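Local coordinates for ABC transporter periplasmic peptide-binding protein (PDB 4QFL) that binds dipeptides in the periplasm, here Ala-Phe, and probably hands them to an ABC transporter for import, at residues A[118-123]-A[128-133]; A[391-396]-A[407-412]; A[508-513]-A[519-524]. All blocks are in the same frame, centred on the assembly; numbering follows the deposited sequence.

Contact 1. Residues A[118-123]-A[128-133]; sequences VIFTFS and VYNPYH
The ring of F120 meets the ring of Y132 edge to face. The planes stand at 84° and the centroids lie 5.5 Å apart, with the F120 edge turned toward the Y132 face in an offset T-shaped pair. This pair joins helix 115-126 to the loop that follows it, where N130 forms an Asx turn inside a type I beta turn running from N130 to H133. The closest ring atoms are F120 CE1 and Y132 CD1, 3.7 Å apart. F120 reaches the loop because its CG is anti to the backbone N (chi1 166°), which swings the ring off the helix beside N130.

The N130 side chain crosses that of F120 at about a right angle. Its amide donates from ND2 to S123 OG at 2.9 Å, with the hydroxyl oxygen lying in the amide plane. A weak second bond runs from N130 ND2 to F120 O at 3.2 Å, so the amide nitrogen is held by two oxygens of the helix. S123 OG in turn donates to I119 O at 2.6 Å. I119 O also accepts from S123 N, and the two donors arrive from opposite faces of the carbonyl plane. The serine hydroxyl thus passes the link on from the loop amide to the helix backbone.

Helix 188-196 covers the aromatic pair: F120 packs on A191 and M192, and Y132 OH is hydrogen-bonded to A191 O. The amide of N130 is fixed at its oxygen as well, since Y132 N donates to N130 OD1 at 2.7 Å, in the carbonyl plane.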
loop_
_atom_site.group_PDB
_atom_site.type_symbol
_atom_site.label_atom_id
_atom_site.label_comp_id
_atom_site.label_asym_id
_atom_site.label_seq_id
_atom_site.Cartn_x
_atom_site.Cartn_y
_atom_site.Cartn_z
ATOM N N VAL A 118 -10.749 -19.617 -7.315
ATOM C CA VAL A 118 -10.364 -19.212 -5.972
ATOM C C VAL A 118 -9.202 -20.062 -5.501
ATOM O O VAL A 118 -8.193 -19.546 -5.007
ATOM C CB VAL A 118 -11.543 -19.335 -5.003
ATOM C CG1 VAL A 118 -11.117 -19.017 -3.577
ATOM C CG2 VAL A 118 -12.676 -18.413 -5.449
ATOM N N ILE A 119 -9.338 -21.372 -5.673
ATOM C CA ILE A 119 -8.301 -22.286 -5.247
ATOM C C ILE A 119 -7.013 -22.017 -6.009
ATOM O O ILE A 119 -5.936 -22.023 -5.421
ATOM C CB ILE A 119 -8.747 -23.752 -5.372
ATOM C CG1 ILE A 119 -10.032 -23.956 -4.564
ATOM C CG2 ILE A 119 -7.672 -24.665 -4.848
ATOM C CD1 ILE A 119 -10.841 -25.178 -4.946
ATOM N N PHE A 120 -7.113 -21.749 -7.308
ATOM C CA PHE A 120 -5.911 -21.451 -8.077
ATOM C C PHE A 120 -5.248 -20.148 -7.668
ATOM O O PHE A 120 -4.041 -20.095 -7.435
ATOM C CB PHE A 120 -6.184 -21.365 -9.566
ATOM C CG PHE A 120 -5.046 -20.746 -10.325
ATOM C CD1 PHE A 120 -3.923 -21.504 -10.654
ATOM C CD2 PHE A 120 -5.067 -19.402 -10.665
ATOM C CE1 PHE A 120 -2.851 -20.935 -11.342
ATOM C CE2 PHE A 120 -3.996 -18.820 -11.352
ATOM C CZ PHE A 120 -2.886 -19.583 -11.687
ATOM N N THR A 121 -6.039 -19.086 -7.643
ATOM C CA THR A 121 -5.542 -17.757 -7.296
ATOM C C THR A 121 -4.788 -17.748 -5.975
ATOM O O THR A 121 -3.683 -17.189 -5.862
ATOM C CB THR A 121 -6.702 -16.755 -7.195
ATOM O OG1 THR A 121 -7.360 -16.666 -8.460
ATOM C CG2 THR A 121 -6.177 -15.380 -6.788
ATOM N N PHE A 122 -5.392 -18.364 -4.968
ATOM C CA PHE A 122 -4.812 -18.305 -3.630
ATOM C C PHE A 122 -3.805 -19.412 -3.317
ATOM O O PHE A 122 -2.877 -19.194 -2.536
ATOM C CB PHE A 122 -5.898 -18.108 -2.558
ATOM C CG PHE A 122 -6.600 -16.779 -2.688
ATOM C CD1 PHE A 122 -5.988 -15.615 -2.251
ATOM C CD2 PHE A 122 -7.827 -16.684 -3.325
ATOM C CE1 PHE A 122 -6.596 -14.401 -2.408
ATOM C CE2 PHE A 122 -8.440 -15.464 -3.486
ATOM C CZ PHE A 122 -7.816 -14.320 -3.032
ATOM N N SER A 123 -3.943 -20.573 -3.948
ATOM C CA SER A 123 -2.919 -21.588 -3.788
ATOM C C SER A 123 -1.646 -21.170 -4.522
ATOM O O SER A 123 -0.566 -21.634 -4.182
ATOM C CB SER A 123 -3.395 -22.968 -4.240
ATOM O OG SER A 123 -3.539 -23.030 -5.645
ATOM N N VAL A 128 3.697 -24.587 -3.167
ATOM C CA VAL A 128 4.853 -24.693 -4.052
ATOM C C VAL A 128 4.559 -25.598 -5.243
ATOM O O VAL A 128 5.300 -25.596 -6.224
ATOM C CB VAL A 128 6.094 -25.217 -3.308
ATOM C CG1 VAL A 128 6.784 -24.096 -2.557
ATOM C CG2 VAL A 128 5.698 -26.343 -2.375
ATOM N N TYR A 129 3.474 -26.364 -5.145
ATOM C CA TYR A 129 3.050 -27.256 -6.224
ATOM C C TYR A 129 2.196 -26.573 -7.269
ATOM O O TYR A 129 1.987 -27.110 -8.352
ATOM C CB TYR A 129 2.298 -28.456 -5.667
ATOM C CG TYR A 129 3.197 -29.396 -4.924
ATOM C CD1 TYR A 129 4.073 -30.236 -5.607
ATOM C CD2 TYR A 129 3.186 -29.433 -3.545
ATOM C CE1 TYR A 129 4.904 -31.095 -4.922
ATOM C CE2 TYR A 129 4.011 -30.286 -2.853
ATOM C CZ TYR A 129 4.866 -31.118 -3.539
ATOM O OH TYR A 129 5.679 -31.962 -2.824
ATOM N N ASN A 130 1.688 -25.394 -6.933
ATOM C CA ASN A 130 0.934 -24.605 -7.892
ATOM C C ASN A 130 1.863 -24.230 -9.035
ATOM O O ASN A 130 2.942 -23.708 -8.808
ATOM C CB ASN A 130 0.333 -23.365 -7.221
ATOM C CG ASN A 130 -0.522 -22.551 -8.164
ATOM O OD1 ASN A 130 -0.056 -22.130 -9.224
ATOM N ND2 ASN A 130 -1.785 -22.341 -7.799
ATOM N N PRO A 131 1.445 -24.500 -10.273
ATOM C CA PRO A 131 2.359 -24.320 -11.398
ATOM C C PRO A 131 2.760 -22.867 -11.587
ATOM O O PRO A 131 3.668 -22.572 -12.356
ATOM C CB PRO A 131 1.537 -24.810 -12.586
ATOM C CG PRO A 131 0.125 -24.636 -12.158
ATOM C CD PRO A 131 0.114 -24.945 -10.710
ATOM N N TYR A 132 2.089 -21.962 -10.889
ATOM C CA TYR A 132 2.405 -20.546 -11.012
ATOM C C TYR A 132 3.100 -19.999 -9.770
ATOM O O TYR A 132 3.466 -18.823 -9.710
ATOM C CB TYR A 132 1.141 -19.762 -11.315
ATOM C CG TYR A 132 0.806 -19.758 -12.776
ATOM C CD1 TYR A 132 0.181 -20.848 -13.377
ATOM C CD2 TYR A 132 1.122 -18.668 -13.560
ATOM C CE1 TYR A 132 -0.119 -20.842 -14.728
ATOM C CE2 TYR A 132 0.826 -18.642 -14.900
ATOM C CZ TYR A 132 0.207 -19.727 -15.486
ATOM O OH TYR A 132 -0.074 -19.665 -16.832
ATOM N N HIS A 133 3.299 -20.860 -8.783
ATOM C CA HIS A 133 3.940 -20.423 -7.554
ATOM C C HIS A 133 5.248 -19.700 -7.831
ATOM O O HIS A 133 5.520 -18.651 -7.250
ATOM C CB HIS A 133 4.190 -21.592 -6.607
ATOM C CG HIS A 133 4.789 -21.175 -5.301
ATOM N ND1 HIS A 133 4.136 -20.343 -4.416
ATOM C CD2 HIS A 133 5.990 -21.453 -4.740
ATOM C CE1 HIS A 133 4.903 -20.140 -3.359
ATOM N NE2 HIS A 133 6.033 -20.802 -3.532
#

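Contact 2. Residues A[391-396]-A[407-412]; sequences KMAELM and VNIVEY
This is an apolar helix-on-strand contact, in which I409 of strand 406-410 packs against A393 and E394 of helix 389-401. It is small and has no hydrogen bond across it. The tip of I409 does most of the touching. I409 CD1 lies 3.6 Å from A393 CB and 3.5 Å from A393 C, so the methyl reaches the helix backbone itself. I409 CD1 also sits 3.7 Å from E394 CG. I409 CG1 is anti to its own carbonyl carbon (chi1 -60°), and the chain then runs on extended (chi2 -179°), which carries CD1 out to the helix backbone between A393 and E394. The branch I409 CG2 lies farther back and meets A393 CB at 4.1 Å.

Helix and strand belong to a beta-alpha-beta unit made of strand 373-378, helix 389-401 and strand 406-410. The two strands are parallel neighbours, and A393 also packs on A378. The small alanine lets the helix come near: the CA atoms of A393 and I409 are 6.8 Å apart. With an alanine at I409 the CD1 contact is lost, which is likely to open a gap beside A393 and leave the CG of E394 without this apolar neighbour. R390 and Q397, on the same helix, also touch I409. The E394 side chain crosses I409 at about a right angle. Its carboxylate makes a long, weak ion pair with R390, whereas E411 forms a salt bridge to R390.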
loop_
_atom_site.group_PDB
_atom_site.type_symbol
_atom_site.label_atom_id
_atom_site.label_comp_id
_atom_site.label_asym_id
_atom_site.label_seq_id
_atom_site.Cartn_x
_atom_site.Cartn_y
_atom_site.Cartn_z
ATOM N N LYS A 391 11.733 17.942 -0.381
ATOM C CA LYS A 391 11.697 19.131 0.464
ATOM C C LYS A 391 11.938 18.746 1.919
ATOM O O LYS A 391 12.699 19.404 2.631
ATOM C CB LYS A 391 10.346 19.823 0.326
ATOM C CG LYS A 391 10.129 21.026 1.216
ATOM C CD LYS A 391 10.970 22.209 0.787
ATOM C CE LYS A 391 10.493 23.511 1.451
ATOM N NZ LYS A 391 11.596 24.515 1.688
ATOM N N MET A 392 11.288 17.677 2.364
ATOM C CA MET A 392 11.485 17.203 3.723
ATOM C C MET A 392 12.938 16.815 3.982
ATOM O O MET A 392 13.482 17.109 5.042
ATOM C CB MET A 392 10.574 16.019 4.027
ATOM C CG MET A 392 10.639 15.587 5.470
ATOM S SD MET A 392 9.496 14.259 5.861
ATOM C CE MET A 392 7.928 15.006 5.425
ATOM N N ALA A 393 13.563 16.146 3.023
ATOM C CA ALA A 393 14.946 15.711 3.183
ATOM C C ALA A 393 15.905 16.904 3.217
ATOM O O ALA A 393 16.910 16.888 3.931
ATOM C CB ALA A 393 15.337 14.726 2.074
ATOM N N GLU A 394 15.588 17.939 2.447
ATOM C CA GLU A 394 16.381 19.156 2.465
ATOM C C GLU A 394 16.245 19.899 3.799
ATOM O O GLU A 394 17.222 20.436 4.319
ATOM C CB GLU A 394 16.015 20.060 1.286
ATOM C CG GLU A 394 16.392 19.462 -0.066
ATOM C CD GLU A 394 15.724 20.165 -1.244
ATOM O OE1 GLU A 394 14.882 21.066 -1.034
ATOM O OE2 GLU A 394 16.048 19.805 -2.390
ATOM N N LEU A 395 15.045 19.928 4.360
ATOM C CA LEU A 395 14.873 20.556 5.659
ATOM C C LEU A 395 15.677 19.810 6.720
ATOM O O LEU A 395 16.327 20.423 7.571
ATOM C CB LEU A 395 13.397 20.631 6.041
ATOM C CG LEU A 395 12.605 21.707 5.287
ATOM C CD1 LEU A 395 11.134 21.348 5.206
ATOM C CD2 LEU A 395 12.796 23.089 5.916
ATOM N N MET A 396 15.644 18.484 6.663
ATOM C CA MET A 396 16.372 17.668 7.636
ATOM C C MET A 396 17.883 17.793 7.456
ATOM O O MET A 396 18.636 17.779 8.427
ATOM C CB MET A 396 15.937 16.208 7.540
ATOM C CG MET A 396 14.494 15.975 7.935
ATOM S SD MET A 396 13.968 14.325 7.453
ATOM C CE MET A 396 13.231 13.763 8.981
ATOM N N VAL A 407 24.367 15.279 5.769
ATOM C CA VAL A 407 23.420 14.479 5.009
ATOM C C VAL A 407 23.623 14.631 3.509
ATOM O O VAL A 407 23.745 15.742 2.991
ATOM C CB VAL A 407 21.960 14.862 5.341
ATOM C CG1 VAL A 407 21.010 14.127 4.421
ATOM C CG2 VAL A 407 21.641 14.563 6.789
ATOM N N ASN A 408 23.654 13.507 2.808
ATOM C CA ASN A 408 23.525 13.541 1.367
ATOM C C ASN A 408 22.178 12.924 1.007
ATOM O O ASN A 408 21.751 11.951 1.625
ATOM C CB ASN A 408 24.670 12.791 0.705
ATOM C CG ASN A 408 24.595 11.300 0.938
ATOM O OD1 ASN A 408 24.714 10.830 2.069
ATOM N ND2 ASN A 408 24.403 10.545 -0.133
ATOM N N ILE A 409 21.503 13.495 0.020
ATOM C CA ILE A 409 20.155 13.053 -0.328
ATOM C C ILE A 409 20.165 12.155 -1.556
ATOM O O ILE A 409 20.705 12.526 -2.588
ATOM C CB ILE A 409 19.227 14.266 -0.553
ATOM C CG1 ILE A 409 19.151 15.108 0.724
ATOM C CG2 ILE A 409 17.839 13.808 -0.994
ATOM C CD1 ILE A 409 18.239 16.320 0.618
ATOM N N VAL A 410 19.568 10.975 -1.441
ATOM C CA VAL A 410 19.523 10.043 -2.560
ATOM C C VAL A 410 18.105 9.889 -3.098
ATOM O O VAL A 410 17.150 9.747 -2.338
ATOM C CB VAL A 410 20.031 8.660 -2.161
ATOM C CG1 VAL A 410 19.822 7.684 -3.290
ATOM C CG2 VAL A 410 21.505 8.733 -1.784
ATOM N N GLU A 411 17.966 9.919 -4.412
ATOM C CA GLU A 411 16.647 9.834 -5.011
ATOM C C GLU A 411 16.696 9.109 -6.355
ATOM O O GLU A 411 17.585 9.354 -7.166
ATOM C CB GLU A 411 16.087 11.246 -5.172
ATOM C CG GLU A 411 14.594 11.331 -5.455
ATOM C CD GLU A 411 14.117 12.767 -5.593
ATOM O OE1 GLU A 411 14.981 13.671 -5.679
ATOM O OE2 GLU A 411 12.882 12.993 -5.616
ATOM N N TYR A 412 15.746 8.208 -6.583
ATOM C CA TYR A 412 15.644 7.496 -7.854
ATOM C C TYR A 412 14.179 7.362 -8.249
ATOM O O TYR A 412 13.293 7.561 -7.423
ATOM C CB TYR A 412 16.265 6.095 -7.765
ATOM C CG TYR A 412 17.731 6.043 -7.372
ATOM C CD1 TYR A 412 18.728 6.195 -8.316
ATOM C CD2 TYR A 412 18.106 5.824 -6.061
ATOM C CE1 TYR A 412 20.070 6.152 -7.958
ATOM C CE2 TYR A 412 19.440 5.774 -5.690
ATOM C CZ TYR A 412 20.418 5.941 -6.639
ATOM O OH TYR A 412 21.746 5.888 -6.266
#

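Contact 3. Residues A[508-513]-A[519-524]; sequences RFQASS and ITLGPF
The guanidinium of R508 has the backbone of L521 over one face and the carbonyl oxygens of G522 and F524 at its edge. L521 C lies 3.4 Å above the plane, toward the rim. L521 O is 2.9 Å from R508 NH1, but the angle is too poor for a hydrogen bond. The bond that forms is R508 NH1 to G522 O, 2.8 Å long with an N-H...O angle of 150°. G522 O lies close to the guanidinium plane, while the donor stands above the carbonyl plane of G522.

Strand 500-513, which pairs antiparallel with strand 282-287, is joined here to the loop after strand 516-517. E287 of strand 282-287 accepts from G522 N. R508 spans the distance because CG is anti to the backbone N (chi1 -169°) and the chain is extended to NE. The R508 and L521 side chains run alongside each other, pointing opposite ways, with R508 CD 3.8 Å from L521 CB. Outside the two segments, R508 NH2 donates to G525 O, so the arginine holds the loop backbone at two places. G522 O also accepts from N289 ND2. At the backbone angles of G522 a CB would collide with the carbonyl oxygen of L521, which explains a glycine here.

L521 spreads its two methyls along the strand. CD1 faces the backbone oxygen of R508, and CD2 packs on Q510. Farther along, I519 meets the amide of Q510, whose OE1 lies 4.1 Å from I519 CB. The nitrogen of that amide is buried without a hydrogen-bonding partner: Q510 NE2 has the methyl L521 CD2 at 3.9 Å.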
loop_
_atom_site.group_PDB
_atom_site.type_symbol
_atom_site.label_atom_id
_atom_site.label_comp_id
_atom_site.label_asym_id
_atom_site.label_seq_id
_atom_site.Cartn_x
_atom_site.Cartn_y
_atom_site.Cartn_z
ATOM N N ARG A 508 -5.681 12.817 2.242
ATOM C CA ARG A 508 -5.746 12.233 0.913
ATOM C C ARG A 508 -6.391 13.214 -0.075
ATOM O O ARG A 508 -7.569 13.519 0.043
ATOM C CB ARG A 508 -6.530 10.925 0.968
ATOM C CG ARG A 508 -6.445 10.103 -0.290
ATOM C CD ARG A 508 -7.134 8.762 -0.136
ATOM N NE ARG A 508 -6.725 7.861 -1.204
ATOM C CZ ARG A 508 -6.922 6.551 -1.184
ATOM N NH1 ARG A 508 -7.546 5.998 -0.156
ATOM N NH2 ARG A 508 -6.498 5.800 -2.187
ATOM N N PHE A 509 -5.615 13.713 -1.035
ATOM C CA PHE A 509 -6.127 14.661 -2.030
ATOM C C PHE A 509 -6.249 14.042 -3.426
ATOM O O PHE A 509 -5.462 13.187 -3.807
ATOM C CB PHE A 509 -5.200 15.871 -2.179
ATOM C CG PHE A 509 -5.163 16.786 -0.990
ATOM C CD1 PHE A 509 -6.119 17.780 -0.835
ATOM C CD2 PHE A 509 -4.137 16.686 -0.059
ATOM C CE1 PHE A 509 -6.071 18.635 0.245
ATOM C CE2 PHE A 509 -4.081 17.537 1.029
ATOM C CZ PHE A 509 -5.053 18.515 1.182
ATOM N N GLN A 510 -7.225 14.508 -4.196
ATOM C CA GLN A 510 -7.277 14.216 -5.620
ATOM C C GLN A 510 -7.941 15.339 -6.401
ATOM O O GLN A 510 -8.986 15.851 -6.000
ATOM C CB GLN A 510 -8.017 12.920 -5.899
ATOM C CG GLN A 510 -8.102 12.597 -7.379
ATOM C CD GLN A 510 -8.720 11.250 -7.610
ATOM O OE1 GLN A 510 -9.939 11.118 -7.652
ATOM N NE2 GLN A 510 -7.880 10.228 -7.734
ATOM N N ALA A 511 -7.332 15.720 -7.519
ATOM C CA ALA A 511 -7.914 16.751 -8.360
ATOM C C ALA A 511 -8.591 16.135 -9.568
ATOM O O ALA A 511 -8.131 15.140 -10.110
ATOM C CB ALA A 511 -6.860 17.752 -8.797
ATOM N N SER A 512 -9.696 16.732 -9.993
ATOM C CA SER A 512 -10.356 16.267 -11.194
ATOM C C SER A 512 -11.182 17.362 -11.859
ATOM O O SER A 512 -11.580 18.338 -11.222
ATOM C CB SER A 512 -11.218 15.030 -10.888
ATOM O OG SER A 512 -12.235 15.303 -9.938
ATOM N N SER A 513 -11.418 17.195 -13.154
ATOM C CA SER A 513 -12.381 18.025 -13.852
ATOM C C SER A 513 -13.760 17.953 -13.193
ATOM O O SER A 513 -14.211 16.895 -12.739
ATOM C CB SER A 513 -12.494 17.605 -15.307
ATOM O OG SER A 513 -13.788 17.935 -15.770
ATOM N N ILE A 519 -16.067 8.986 -8.292
ATOM C CA ILE A 519 -14.725 8.525 -7.955
ATOM C C ILE A 519 -14.573 8.335 -6.444
ATOM O O ILE A 519 -14.996 9.188 -5.669
ATOM C CB ILE A 519 -13.642 9.488 -8.487
ATOM C CG1 ILE A 519 -14.161 10.926 -8.526
ATOM C CG2 ILE A 519 -13.178 9.057 -9.870
ATOM C CD1 ILE A 519 -15.011 11.242 -9.735
ATOM N N THR A 520 -13.976 7.210 -6.036
ATOM C CA THR A 520 -13.802 6.907 -4.613
ATOM C C THR A 520 -12.341 6.851 -4.132
ATOM O O THR A 520 -11.532 6.053 -4.611
ATOM C CB THR A 520 -14.526 5.604 -4.198
ATOM O OG1 THR A 520 -14.048 4.506 -4.982
ATOM C CG2 THR A 520 -16.032 5.737 -4.384
ATOM N N LEU A 521 -12.030 7.710 -3.171
ATOM C CA LEU A 521 -10.744 7.699 -2.476
ATOM C C LEU A 521 -10.721 6.799 -1.229
ATOM O O LEU A 521 -10.174 5.691 -1.258
ATOM C CB LEU A 521 -10.377 9.113 -2.003
ATOM C CG LEU A 521 -10.190 10.226 -3.035
ATOM C CD1 LEU A 521 -9.737 11.517 -2.372
ATOM C CD2 LEU A 521 -9.202 9.789 -4.081
ATOM N N GLY A 522 -11.309 7.296 -0.139
ATOM C CA GLY A 522 -11.456 6.532 1.090
ATOM C C GLY A 522 -10.352 6.628 2.133
ATOM O O GLY A 522 -9.250 7.069 1.826
ATOM N N PRO A 523 -10.647 6.202 3.377
ATOM C CA PRO A 523 -9.709 6.261 4.505
ATOM C C PRO A 523 -8.702 5.100 4.482
ATOM O O PRO A 523 -7.784 5.031 5.302
ATOM C CB PRO A 523 -10.632 6.165 5.720
ATOM C CG PRO A 523 -11.772 5.335 5.241
ATOM C CD PRO A 523 -11.961 5.671 3.782
ATOM N N PHE A 524 -8.873 4.200 3.520
ATOM C CA PHE A 524 -7.902 3.128 3.293
ATOM C C PHE A 524 -8.035 2.554 1.884
ATOM O O PHE A 524 -9.023 2.806 1.197
ATOM C CB PHE A 524 -8.048 2.018 4.346
ATOM C CG PHE A 524 -9.439 1.424 4.432
ATOM C CD1 PHE A 524 -9.842 0.435 3.556
ATOM C CD2 PHE A 524 -10.323 1.835 5.419
ATOM C CE1 PHE A 524 -11.108 -0.113 3.643
ATOM C CE2 PHE A 524 -11.582 1.291 5.514
ATOM C CZ PHE A 524 -11.980 0.317 4.630
#

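Overall arrangement
The three contacts follow one another along the chain and none touches another. Contact 1 and contact 2 lie on opposite sides of the chain's centre, with centres 42 Å apart. Contact 3 lies nearer the middle: its centre is 34 Å from that of contact 1 and 28 Å from that of contact 2. The nearest atoms of contacts 2 and 3 are about 13 Å apart. Contact 3 stays outside the first shell of the bound dipeptide: the R508 side chain is about 8 Å from the alanine and about 9 Å from the phenylalanine. Pocket residues R383 and Y385 precede helix 389-401 of contact 2, and W414 and I418 follow strand 406-410. No contact contributes a pocket residue.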